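Local coordinates for selenium-binding protein (Sulfolobus tokodaii, PDB 2ECE), which is of unknown function but folds as a beta propeller and may bind selenium, at residues K63-D71 against S105-T113; K378-L386 against V395-S403. All coordinates share one frame; numbering follows the deposited sequence.

Both contacts belong to one beta propeller, and along the chain contact 1 closes before contact 2 opens. Their centres lie about 21 Å apart and their nearest atoms about 7 Å, so they do not touch. Contact 1 joins two different sheets: the last part of strand 60-65 and the loop after it pack on strand 108-112 and the turn before it. Contact 2 lies within a single sheet, where edge strand 386-388 starts beside strand 394-398. The centre of contact 1 lies about 18 Å from the centre of the chain, that of contact 2 about 12 Å. Contact 1 thus joins two neighbouring sheets, contact 2 the start of one.

Contact 1. Residues K63-D71 against S105-T113; sequences KVELPYIND and SSRIYIIDT
D71 meets three side chains of 105-113 through its carboxylate. D71 OD1 accepts from S105 OG and from R107 NH1, both at 2.7 Å. S105 OG donates to the anti lone pair of OD1, while R107, a salt-bridge partner, comes from the syn side, 26° out of the carboxylate plane. D71 OD2 takes a very short bond of 2.5 Å from Y109 OH. The carboxylate stands nearly upright to the tyrosine ring, at its edge.

The guanidinium of R107 also lies flat on Y68, with centres 3.6 Å apart and planes at 12°, a cation-pi stack. CG of R107 is anti to the backbone N (chi1 174°), and the bend at chi3 turns the guanidinium across the Y68 face. L66 CD2 sits over the centre of the Y109 ring, 3.7 Å from its centroid, in a CH-pi contact.

In the second shell, S105 OG accepts from R107 N, an ST turn. A water links I69 O to R107 NH1, and E127 pairs with R107 NE. R107 packs on P128 of helix 128-135, and V64 and L66 touch I122. The contact joins strand 60-65 and the loop after it to strand 108-112, beside the outermost strand 121-126.

Contact 2. Residues K378-L386 against V395-S403; sequences KLTGAPQML and VYVTNSLYS
Q384 and T398 open the pairing: Q384 N donates to T398 O at 2.9 Å. T398 N returns a bond to M385 O at 3.1 Å. L386 and V397 then form an antiparallel non-hydrogen-bonded pair, with L386 CD2 3.8 Å from V397 CG2.

The buried amide of Q384 is satisfied at both ends. Q384 NE2 donates to S400 O at 3.1 Å, in the amide plane; OE1 accepts from T324. CG is anti to the backbone N (chi1 -154°), and a bend at chi2 brings the amide across L401, with Q384 CD 3.7 Å from L401 CD1. Replacing Q384 by an alanine is likely to leave T324 OG1 without its acceptor, cost S400 O its NE2 donor and open a gap beside L401.

A water accepts from M385 N and donates to S400 O and T398 OG1; T398 OG1 in turn donates to H445 O. N399 ND2 reaches T380 O at 3.0 Å from above the carbonyl plane; W417 NE1 also donates to that oxygen. The N399 amide has a further polar partner in K415.

Strand 386-388 is an edge strand of a four-stranded antiparallel sheet, as in a propeller blade.

Contact 1. Residues K63-D71 against S105-T113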
ATOM      1  N   LYS A  63       3.384  20.397  -6.766  1.00 24.06           N
ATOM      2  CA  LYS A  63       2.743  19.916  -5.556  1.00 25.78           C
ATOM      3  C   LYS A  63       1.270  20.268  -5.636  1.00 25.87           C
ATOM      4  O   LYS A  63       0.904  21.429  -5.817  1.00 26.29           O
ATOM      5  CB  LYS A  63       3.360  20.567  -4.310  1.00 25.54           C
ATOM      6  CG  LYS A  63       4.785  20.124  -3.989  1.00 24.67           C
ATOM      7  CD  LYS A  63       5.265  20.760  -2.686  1.00 29.30           C
ATOM      8  CE  LYS A  63       6.649  20.265  -2.290  1.00 29.68           C
ATOM      9  NZ  LYS A  63       7.054  20.771  -0.947  1.00 32.74           N
ATOM     10  N   VAL A  64       0.420  19.254  -5.548  1.00 25.60           N
ATOM     11  CA  VAL A  64      -1.014  19.491  -5.578  1.00 25.28           C
ATOM     12  C   VAL A  64      -1.389  19.680  -4.114  1.00 25.75           C
ATOM     13  O   VAL A  64      -1.718  18.723  -3.410  1.00 22.69           O
ATOM     14  CB  VAL A  64      -1.771  18.286  -6.155  1.00 24.97           C
ATOM     15  CG1 VAL A  64      -3.253  18.609  -6.265  1.00 24.07           C
ATOM     16  CG2 VAL A  64      -1.197  17.924  -7.525  1.00 21.87           C
ATOM     17  N   GLU A  65      -1.297  20.922  -3.654  1.00 25.78           N
ATOM     18  CA  GLU A  65      -1.610  21.243  -2.273  1.00 28.49           C
ATOM     19  C   GLU A  65      -3.119  21.165  -2.013  1.00 27.83           C
ATOM     20  O   GLU A  65      -3.924  21.727  -2.760  1.00 27.78           O
ATOM     21  CB  GLU A  65      -1.022  22.622  -1.936  1.00 31.91           C
ATOM     22  CG  GLU A  65       0.503  22.548  -1.790  1.00 37.61           C
ATOM     23  CD  GLU A  65       1.213  23.896  -1.814  1.00 41.11           C
ATOM     24  OE1 GLU A  65       0.537  24.949  -1.829  1.00 43.41           O
ATOM     25  OE2 GLU A  65       2.466  23.891  -1.813  1.00 42.60           O
ATOM     26  N   LEU A  66      -3.493  20.436  -0.962  1.00 25.58           N
ATOM     27  CA  LEU A  66      -4.900  20.244  -0.610  1.00 25.44           C
ATOM     28  C   LEU A  66      -5.511  21.429   0.139  1.00 25.25           C
ATOM     29  O   LEU A  66      -4.810  22.159   0.828  1.00 24.22           O
ATOM     30  CB  LEU A  66      -5.051  18.961   0.214  1.00 23.44           C
ATOM     31  CG  LEU A  66      -4.505  17.731  -0.525  1.00 23.47           C
ATOM     32  CD1 LEU A  66      -4.640  16.498   0.347  1.00 20.53           C
ATOM     33  CD2 LEU A  66      -5.263  17.551  -1.844  1.00 22.57           C
ATOM     34  N   PRO A  67      -6.836  21.624   0.011  1.00 25.40           N
ATOM     35  CA  PRO A  67      -7.558  22.723   0.666  1.00 26.77           C
ATOM     36  C   PRO A  67      -7.807  22.587   2.163  1.00 27.59           C
ATOM     37  O   PRO A  67      -8.236  23.546   2.800  1.00 29.50           O
ATOM     38  CB  PRO A  67      -8.860  22.794  -0.123  1.00 26.30           C
ATOM     39  CG  PRO A  67      -9.100  21.352  -0.461  1.00 26.62           C
ATOM     40  CD  PRO A  67      -7.725  20.903  -0.917  1.00 24.29           C
ATOM     41  N   TYR A  68      -7.566  21.408   2.728  1.00 26.47           N
ATOM     42  CA  TYR A  68      -7.768  21.223   4.163  1.00 27.45           C
ATOM     43  C   TYR A  68      -6.523  20.647   4.817  1.00 27.55           C
ATOM     44  O   TYR A  68      -5.642  20.112   4.143  1.00 26.10           O
ATOM     45  CB  TYR A  68      -8.949  20.287   4.459  1.00 27.48           C
ATOM     46  CG  TYR A  68     -10.270  20.713   3.866  1.00 28.72           C
ATOM     47  CD1 TYR A  68     -10.667  20.259   2.611  1.00 27.86           C
ATOM     48  CD2 TYR A  68     -11.124  21.572   4.560  1.00 29.08           C
ATOM     49  CE1 TYR A  68     -11.885  20.645   2.059  1.00 28.11           C
ATOM     50  CE2 TYR A  68     -12.345  21.967   4.016  1.00 29.58           C
ATOM     51  CZ  TYR A  68     -12.719  21.499   2.767  1.00 29.12           C
ATOM     52  OH  TYR A  68     -13.925  21.875   2.226  1.00 27.40           O
ATOM     53  N   ILE A  69      -6.472  20.741   6.139  1.00 26.87           N
ATOM     54  CA  ILE A  69      -5.345  20.240   6.907  1.00 28.23           C
ATOM     55  C   ILE A  69      -5.716  18.934   7.615  1.00 27.79           C
ATOM     56  O   ILE A  69      -6.889  18.663   7.854  1.00 29.35           O
ATOM     57  CB  ILE A  69      -4.893  21.310   7.936  1.00 30.30           C
ATOM     58  CG1 ILE A  69      -4.269  22.493   7.190  1.00 29.48           C
ATOM     59  CG2 ILE A  69      -3.906  20.724   8.921  1.00 30.86           C
ATOM     60  CD1 ILE A  69      -4.087  23.734   8.036  1.00 33.09           C
ATOM     61  N   ASN A  70      -4.704  18.126   7.919  1.00 27.17           N
ATOM     62  CA  ASN A  70      -4.861  16.840   8.602  1.00 27.69           C
ATOM     63  C   ASN A  70      -5.707  15.754   7.925  1.00 25.64           C
ATOM     64  O   ASN A  70      -6.404  15.004   8.604  1.00 25.54           O
ATOM     65  CB  ASN A  70      -5.376  17.054  10.032  1.00 31.77           C
ATOM     66  CG  ASN A  70      -4.368  17.770  10.910  1.00 34.73           C
ATOM     67  OD1 ASN A  70      -3.165  17.494  10.853  1.00 38.30           O
ATOM     68  ND2 ASN A  70      -4.853  18.686  11.735  1.00 38.45           N
ATOM     69  N   ASP A  71      -5.642  15.656   6.598  1.00 22.97           N
ATOM     70  CA  ASP A  71      -6.385  14.617   5.876  1.00 21.89           C
ATOM     71  C   ASP A  71      -5.746  13.264   6.185  1.00 20.92           C
ATOM     72  O   ASP A  71      -6.435  12.251   6.299  1.00 21.36           O
ATOM     73  CB  ASP A  71      -6.297  14.825   4.352  1.00 21.93           C
ATOM     74  CG  ASP A  71      -7.305  15.841   3.819  1.00 21.40           C
ATOM     75  OD1 ASP A  71      -8.529  15.643   3.995  1.00 20.54           O
ATOM     76  OD2 ASP A  71      -6.872  16.833   3.200  1.00 18.97           O
ATOM     77  N   SER A 105      -9.403  12.048   7.675  1.00 21.16           N
ATOM     78  CA  SER A 105     -10.599  12.833   7.362  1.00 21.28           C
ATOM     79  C   SER A 105     -11.774  12.140   6.679  1.00 21.04           C
ATOM     80  O   SER A 105     -12.916  12.571   6.840  1.00 20.31           O
ATOM     81  CB  SER A 105     -10.212  14.032   6.498  1.00 21.69           C
ATOM     82  OG  SER A 105      -9.823  13.588   5.207  1.00 23.24           O
ATOM     83  N   SER A 106     -11.500  11.093   5.905  1.00 19.68           N
ATOM     84  CA  SER A 106     -12.539  10.381   5.167  1.00 18.61           C
ATOM     85  C   SER A 106     -12.946  11.186   3.930  1.00 18.11           C
ATOM     86  O   SER A 106     -13.905  10.850   3.242  1.00 17.42           O
ATOM     87  CB  SER A 106     -13.772  10.138   6.041  1.00 19.60           C
ATOM     88  OG  SER A 106     -13.469   9.286   7.128  1.00 18.43           O
ATOM     89  N   ARG A 107     -12.210  12.255   3.655  1.00 18.01           N
ATOM     90  CA  ARG A 107     -12.489  13.089   2.493  1.00 18.61           C
ATOM     91  C   ARG A 107     -11.901  12.403   1.260  1.00 19.44           C
ATOM     92  O   ARG A 107     -10.949  11.630   1.377  1.00 20.11           O
ATOM     93  CB  ARG A 107     -11.849  14.471   2.691  1.00 19.44           C
ATOM     94  CG  ARG A 107     -11.941  15.413   1.495  1.00 18.38           C
ATOM     95  CD  ARG A 107     -11.458  16.826   1.854  1.00 20.81           C
ATOM     96  NE  ARG A 107     -12.277  17.454   2.896  1.00 22.26           N
ATOM     97  CZ  ARG A 107     -11.895  17.637   4.157  1.00 23.46           C
ATOM     98  NH1 ARG A 107     -10.694  17.241   4.561  1.00 24.21           N
ATOM     99  NH2 ARG A 107     -12.711  18.235   5.018  1.00 25.48           N
ATOM    100  N   ILE A 108     -12.477  12.654   0.088  1.00 20.04           N
ATOM    101  CA  ILE A 108     -11.949  12.066  -1.148  1.00 19.56           C
ATOM    102  C   ILE A 108     -11.718  13.159  -2.183  1.00 21.02           C
ATOM    103  O   ILE A 108     -12.631  13.930  -2.506  1.00 21.61           O
ATOM    104  CB  ILE A 108     -12.907  11.037  -1.785  1.00 19.71           C
ATOM    105  CG1 ILE A 108     -13.212   9.904  -0.805  1.00 19.13           C
ATOM    106  CG2 ILE A 108     -12.260  10.438  -3.054  1.00 20.04           C
ATOM    107  CD1 ILE A 108     -14.258   8.929  -1.323  1.00 19.75           C
ATOM    108  N   TYR A 109     -10.494  13.242  -2.690  1.00 18.93           N
ATOM    109  CA  TYR A 109     -10.188  14.221  -3.721  1.00 19.53           C
ATOM    110  C   TYR A 109     -10.132  13.487  -5.056  1.00 20.42           C
ATOM    111  O   TYR A 109      -9.672  12.339  -5.127  1.00 21.80           O
ATOM    112  CB  TYR A 109      -8.831  14.883  -3.464  1.00 19.74           C
ATOM    113  CG  TYR A 109      -8.730  15.619  -2.150  1.00 20.33           C
ATOM    114  CD1 TYR A 109      -8.188  15.006  -1.021  1.00 18.66           C
ATOM    115  CD2 TYR A 109      -9.150  16.942  -2.043  1.00 21.22           C
ATOM    116  CE1 TYR A 109      -8.060  15.694   0.179  1.00 18.75           C
ATOM    117  CE2 TYR A 109      -9.032  17.640  -0.846  1.00 20.49           C
ATOM    118  CZ  TYR A 109      -8.484  17.015   0.261  1.00 20.41           C
ATOM    119  OH  TYR A 109      -8.353  17.714   1.442  1.00 19.16           O
ATOM    120  N   ILE A 110     -10.613  14.145  -6.104  1.00 20.33           N
ATOM    121  CA  ILE A 110     -10.579  13.590  -7.451  1.00 19.81           C
ATOM    122  C   ILE A 110      -9.625  14.548  -8.156  1.00 22.10           C
ATOM    123  O   ILE A 110      -9.957  15.721  -8.365  1.00 22.01           O
ATOM    124  CB  ILE A 110     -11.962  13.648  -8.134  1.00 20.52           C
ATOM    125  CG1 ILE A 110     -13.028  13.019  -7.227  1.00 20.50           C
ATOM    126  CG2 ILE A 110     -11.909  12.909  -9.465  1.00 20.45           C
ATOM    127  CD1 ILE A 110     -12.772  11.563  -6.877  1.00 20.58           C
ATOM    128  N   ILE A 111      -8.440  14.053  -8.504  1.00 21.39           N
ATOM    129  CA  ILE A 111      -7.416  14.878  -9.133  1.00 21.10           C
ATOM    130  C   ILE A 111      -7.156  14.493 -10.589  1.00 21.48           C
ATOM    131  O   ILE A 111      -6.705  13.387 -10.887  1.00 20.55           O
ATOM    132  CB  ILE A 111      -6.111  14.809  -8.301  1.00 20.49           C
ATOM    133  CG1 ILE A 111      -6.415  15.241  -6.863  1.00 19.64           C
ATOM    134  CG2 ILE A 111      -5.038  15.713  -8.904  1.00 22.89           C
ATOM    135  CD1 ILE A 111      -5.263  15.076  -5.898  1.00 19.18           C
ATOM    136  N   ASP A 112      -7.446  15.431 -11.487  1.00 20.54           N
ATOM    137  CA  ASP A 112      -7.296  15.244 -12.927  1.00 22.37           C
ATOM    138  C   ASP A 112      -5.839  15.385 -13.375  1.00 22.12           C
ATOM    139  O   ASP A 112      -5.192  16.389 -13.084  1.00 24.42           O
ATOM    140  CB  ASP A 112      -8.160  16.284 -13.651  1.00 22.80           C
ATOM    141  CG  ASP A 112      -8.400  15.945 -15.113  1.00 25.37           C
ATOM    142  OD1 ASP A 112      -7.752  15.014 -15.638  1.00 25.43           O
ATOM    143  OD2 ASP A 112      -9.242  16.620 -15.743  1.00 24.01           O
ATOM    144  N   THR A 113      -5.327  14.386 -14.086  1.00 21.45           N
ATOM    145  CA  THR A 113      -3.950  14.432 -14.569  1.00 20.88           C
ATOM    146  C   THR A 113      -3.854  14.875 -16.034  1.00 23.02           C
ATOM    147  O   THR A 113      -2.767  14.864 -16.624  1.00 22.60           O
ATOM    148  CB  THR A 113      -3.259  13.065 -14.438  1.00 20.25           C
ATOM    149  OG1 THR A 113      -3.973  12.087 -15.203  1.00 20.19           O
ATOM    150  CG2 THR A 113      -3.200  12.639 -12.978  1.00 20.99           C
TER
HETATM  151  O   HOH W   1      -9.304  17.750   7.351  1.00 32.61           O

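Contact 2. Residues K378-L386 against V395-S403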
ATOM      1  N   LYS A 378      21.125  11.762   5.171  1.00 28.14           N
ATOM      2  CA  LYS A 378      20.741  11.156   6.438  1.00 28.89           C
ATOM      3  C   LYS A 378      19.305  10.679   6.246  1.00 27.92           C
ATOM      4  O   LYS A 378      18.433  11.449   5.836  1.00 27.55           O
ATOM      5  CB  LYS A 378      20.811  12.185   7.572  1.00 30.44           C
ATOM      6  CG  LYS A 378      22.222  12.681   7.869  1.00 33.58           C
ATOM      7  CD  LYS A 378      23.120  11.549   8.356  1.00 36.30           C
ATOM      8  CE  LYS A 378      24.574  12.000   8.485  1.00 37.38           C
ATOM      9  NZ  LYS A 378      25.440  10.908   9.015  1.00 38.59           N
ATOM     10  N   LEU A 379      19.062   9.408   6.532  1.00 27.29           N
ATOM     11  CA  LEU A 379      17.730   8.835   6.354  1.00 26.50           C
ATOM     12  C   LEU A 379      16.999   8.558   7.661  1.00 26.62           C
ATOM     13  O   LEU A 379      17.380   7.655   8.408  1.00 25.49           O
ATOM     14  CB  LEU A 379      17.828   7.525   5.570  1.00 24.55           C
ATOM     15  CG  LEU A 379      18.583   7.535   4.236  1.00 23.53           C
ATOM     16  CD1 LEU A 379      18.612   6.115   3.662  1.00 20.83           C
ATOM     17  CD2 LEU A 379      17.910   8.505   3.263  1.00 22.07           C
ATOM     18  N   THR A 380      15.947   9.326   7.936  1.00 25.12           N
ATOM     19  CA  THR A 380      15.158   9.106   9.137  1.00 24.47           C
ATOM     20  C   THR A 380      14.147   8.006   8.810  1.00 25.61           C
ATOM     21  O   THR A 380      13.879   7.731   7.635  1.00 24.85           O
ATOM     22  CB  THR A 380      14.397  10.380   9.565  1.00 25.37           C
ATOM     23  OG1 THR A 380      13.558  10.829   8.495  1.00 23.97           O
ATOM     24  CG2 THR A 380      15.374  11.482   9.938  1.00 23.51           C
ATOM     25  N   GLY A 381      13.594   7.370   9.837  1.00 24.19           N
ATOM     26  CA  GLY A 381      12.632   6.311   9.600  1.00 25.11           C
ATOM     27  C   GLY A 381      13.283   5.107   8.942  1.00 24.39           C
ATOM     28  O   GLY A 381      14.449   4.798   9.214  1.00 22.38           O
ATOM     29  N   ALA A 382      12.534   4.431   8.074  1.00 23.30           N
ATOM     30  CA  ALA A 382      13.033   3.245   7.383  1.00 21.63           C
ATOM     31  C   ALA A 382      12.131   2.962   6.182  1.00 22.00           C
ATOM     32  O   ALA A 382      11.140   3.659   5.973  1.00 21.38           O
ATOM     33  CB  ALA A 382      13.027   2.061   8.335  1.00 21.58           C
ATOM     34  N   PRO A 383      12.472   1.946   5.369  1.00 22.62           N
ATOM     35  CA  PRO A 383      11.626   1.642   4.208  1.00 21.54           C
ATOM     36  C   PRO A 383      10.223   1.256   4.673  1.00 20.53           C
ATOM     37  O   PRO A 383      10.063   0.572   5.683  1.00 18.79           O
ATOM     38  CB  PRO A 383      12.339   0.464   3.559  1.00 22.50           C
ATOM     39  CG  PRO A 383      13.777   0.683   3.930  1.00 22.11           C
ATOM     40  CD  PRO A 383      13.673   1.090   5.377  1.00 22.06           C
ATOM     41  N   GLN A 384       9.214   1.817   4.022  1.00 19.23           N
ATOM     42  CA  GLN A 384       7.837   1.474   4.340  1.00 16.89           C
ATOM     43  C   GLN A 384       7.124   1.073   3.042  1.00 16.70           C
ATOM     44  O   GLN A 384       7.159  -0.090   2.635  1.00 16.62           O
ATOM     45  CB  GLN A 384       7.171   2.666   5.022  1.00 18.13           C
ATOM     46  CG  GLN A 384       6.021   2.329   5.945  1.00 16.73           C
ATOM     47  CD  GLN A 384       4.832   1.734   5.209  1.00 19.42           C
ATOM     48  OE1 GLN A 384       4.786   0.531   4.947  1.00 18.51           O
ATOM     49  NE2 GLN A 384       3.870   2.581   4.861  1.00 17.19           N
ATOM     50  N   MET A 385       6.513   2.042   2.371  1.00 16.30           N
ATOM     51  CA  MET A 385       5.824   1.746   1.123  1.00 16.46           C
ATOM     52  C   MET A 385       6.825   1.518   0.003  1.00 17.80           C
ATOM     53  O   MET A 385       7.878   2.154  -0.047  1.00 16.34           O
ATOM     54  CB  MET A 385       4.871   2.876   0.717  1.00 18.85           C
ATOM     55  CG  MET A 385       3.560   2.896   1.478  1.00 20.27           C
ATOM     56  SD  MET A 385       2.779   1.279   1.635  1.00 24.59           S
ATOM     57  CE  MET A 385       2.193   0.989  -0.048  1.00 24.20           C
ATOM     58  N   LEU A 386       6.482   0.596  -0.890  1.00 16.38           N
ATOM     59  CA  LEU A 386       7.323   0.262  -2.032  1.00 17.69           C
ATOM     60  C   LEU A 386       6.467   0.286  -3.286  1.00 17.54           C
ATOM     61  O   LEU A 386       5.246   0.110  -3.220  1.00 18.77           O
ATOM     62  CB  LEU A 386       7.884  -1.162  -1.901  1.00 16.27           C
ATOM     63  CG  LEU A 386       8.650  -1.601  -0.656  1.00 13.73           C
ATOM     64  CD1 LEU A 386       8.862  -3.112  -0.684  1.00 15.63           C
ATOM     65  CD2 LEU A 386       9.984  -0.873  -0.607  1.00 17.34           C
ATOM     66  N   VAL A 395      12.612   0.038  -8.155  1.00 22.89           N
ATOM     67  CA  VAL A 395      11.768  -0.031  -6.967  1.00 23.51           C
ATOM     68  C   VAL A 395      11.867   1.311  -6.249  1.00 22.30           C
ATOM     69  O   VAL A 395      12.956   1.756  -5.897  1.00 24.07           O
ATOM     70  CB  VAL A 395      12.221  -1.143  -5.991  1.00 22.81           C
ATOM     71  CG1 VAL A 395      11.245  -1.228  -4.813  1.00 24.92           C
ATOM     72  CG2 VAL A 395      12.297  -2.480  -6.710  1.00 21.86           C
ATOM     73  N   TYR A 396      10.730   1.968  -6.057  1.00 21.11           N
ATOM     74  CA  TYR A 396      10.708   3.255  -5.380  1.00 19.70           C
ATOM     75  C   TYR A 396      10.350   2.995  -3.921  1.00 19.76           C
ATOM     76  O   TYR A 396       9.513   2.146  -3.622  1.00 18.81           O
ATOM     77  CB  TYR A 396       9.699   4.170  -6.063  1.00 20.32           C
ATOM     78  CG  TYR A 396      10.081   4.482  -7.497  1.00 22.24           C
ATOM     79  CD1 TYR A 396      10.971   5.513  -7.792  1.00 22.37           C
ATOM     80  CD2 TYR A 396       9.591   3.712  -8.559  1.00 21.40           C
ATOM     81  CE1 TYR A 396      11.365   5.773  -9.106  1.00 22.21           C
ATOM     82  CE2 TYR A 396       9.983   3.966  -9.880  1.00 21.26           C
ATOM     83  CZ  TYR A 396      10.866   4.996 -10.143  1.00 21.32           C
ATOM     84  OH  TYR A 396      11.234   5.272 -11.443  1.00 22.50           O
ATOM     85  N   VAL A 397      10.989   3.730  -3.016  1.00 19.68           N
ATOM     86  CA  VAL A 397      10.784   3.526  -1.586  1.00 19.14           C
ATOM     87  C   VAL A 397      10.546   4.816  -0.800  1.00 18.49           C
ATOM     88  O   VAL A 397      11.287   5.786  -0.971  1.00 18.79           O
ATOM     89  CB  VAL A 397      12.028   2.842  -0.971  1.00 19.98           C
ATOM     90  CG1 VAL A 397      11.725   2.378   0.444  1.00 18.55           C
ATOM     91  CG2 VAL A 397      12.488   1.681  -1.858  1.00 17.48           C
ATOM     92  N   THR A 398       9.510   4.832   0.041  1.00 16.36           N
ATOM     93  CA  THR A 398       9.236   5.992   0.901  1.00 16.99           C
ATOM     94  C   THR A 398       9.309   5.488   2.353  1.00 16.74           C
ATOM     95  O   THR A 398       9.414   4.280   2.576  1.00 17.70           O
ATOM     96  CB  THR A 398       7.878   6.662   0.603  1.00 15.94           C
ATOM     97  OG1 THR A 398       6.816   5.711   0.756  1.00 16.64           O
ATOM     98  CG2 THR A 398       7.889   7.244  -0.813  1.00 18.07           C
ATOM     99  N   ASN A 399       9.204   6.378   3.335  1.00 15.83           N
ATOM    100  CA  ASN A 399       9.437   5.952   4.723  1.00 18.21           C
ATOM    101  C   ASN A 399       8.443   6.177   5.855  1.00 19.09           C
ATOM    102  O   ASN A 399       8.753   5.852   7.005  1.00 20.23           O
ATOM    103  CB  ASN A 399      10.777   6.542   5.161  1.00 17.78           C
ATOM    104  CG  ASN A 399      10.765   8.061   5.150  1.00 21.09           C
ATOM    105  OD1 ASN A 399      10.116   8.682   4.299  1.00 19.32           O
ATOM    106  ND2 ASN A 399      11.481   8.670   6.092  1.00 18.59           N
ATOM    107  N   SER A 400       7.272   6.729   5.565  1.00 19.51           N
ATOM    108  CA  SER A 400       6.295   6.973   6.613  1.00 19.42           C
ATOM    109  C   SER A 400       5.209   5.897   6.657  1.00 20.78           C
ATOM    110  O   SER A 400       4.766   5.415   5.621  1.00 19.60           O
ATOM    111  CB  SER A 400       5.659   8.346   6.411  1.00 17.88           C
ATOM    112  OG  SER A 400       4.614   8.549   7.340  1.00 21.31           O
ATOM    113  N   LEU A 401       4.780   5.539   7.868  1.00 20.36           N
ATOM    114  CA  LEU A 401       3.749   4.524   8.056  1.00 19.42           C
ATOM    115  C   LEU A 401       2.412   5.165   8.424  1.00 19.78           C
ATOM    116  O   LEU A 401       1.401   4.965   7.751  1.00 17.61           O
ATOM    117  CB  LEU A 401       4.163   3.538   9.164  1.00 18.61           C
ATOM    118  CG  LEU A 401       3.152   2.441   9.533  1.00 21.16           C
ATOM    119  CD1 LEU A 401       2.919   1.531   8.333  1.00 19.97           C
ATOM    120  CD2 LEU A 401       3.665   1.631  10.721  1.00 21.74           C
ATOM    121  N   TYR A 402       2.419   5.929   9.511  1.00 19.30           N
ATOM    122  CA  TYR A 402       1.225   6.610   9.998  1.00 19.04           C
ATOM    123  C   TYR A 402       1.661   7.682  11.013  1.00 20.18           C
ATOM    124  O   TYR A 402       2.459   7.415  11.910  1.00 20.39           O
ATOM    125  CB  TYR A 402       0.266   5.590  10.638  1.00 17.75           C
ATOM    126  CG  TYR A 402      -1.079   6.173  11.029  1.00 20.35           C
ATOM    127  CD1 TYR A 402      -1.256   6.807  12.262  1.00 20.37           C
ATOM    128  CD2 TYR A 402      -2.159   6.145  10.145  1.00 18.28           C
ATOM    129  CE1 TYR A 402      -2.478   7.404  12.601  1.00 20.40           C
ATOM    130  CE2 TYR A 402      -3.380   6.735  10.473  1.00 18.73           C
ATOM    131  CZ  TYR A 402      -3.531   7.364  11.702  1.00 19.26           C
ATOM    132  OH  TYR A 402      -4.731   7.954  12.034  1.00 21.52           O
ATOM    133  N   SER A 403       1.139   8.893  10.847  1.00 19.47           N
ATOM    134  CA  SER A 403       1.472  10.034  11.701  1.00 22.05           C
ATOM    135  C   SER A 403       1.905   9.713  13.132  1.00 22.57           C
ATOM    136  O   SER A 403       3.051   9.940  13.500  1.00 23.77           O
ATOM    137  CB  SER A 403       0.292  11.012  11.739  1.00 21.52           C
ATOM    138  OG  SER A 403      -0.865  10.387  12.266  1.00 22.54           O
TER
HETATM  139  O   HOH W   2       5.631   4.765   3.135  1.00 19.36           O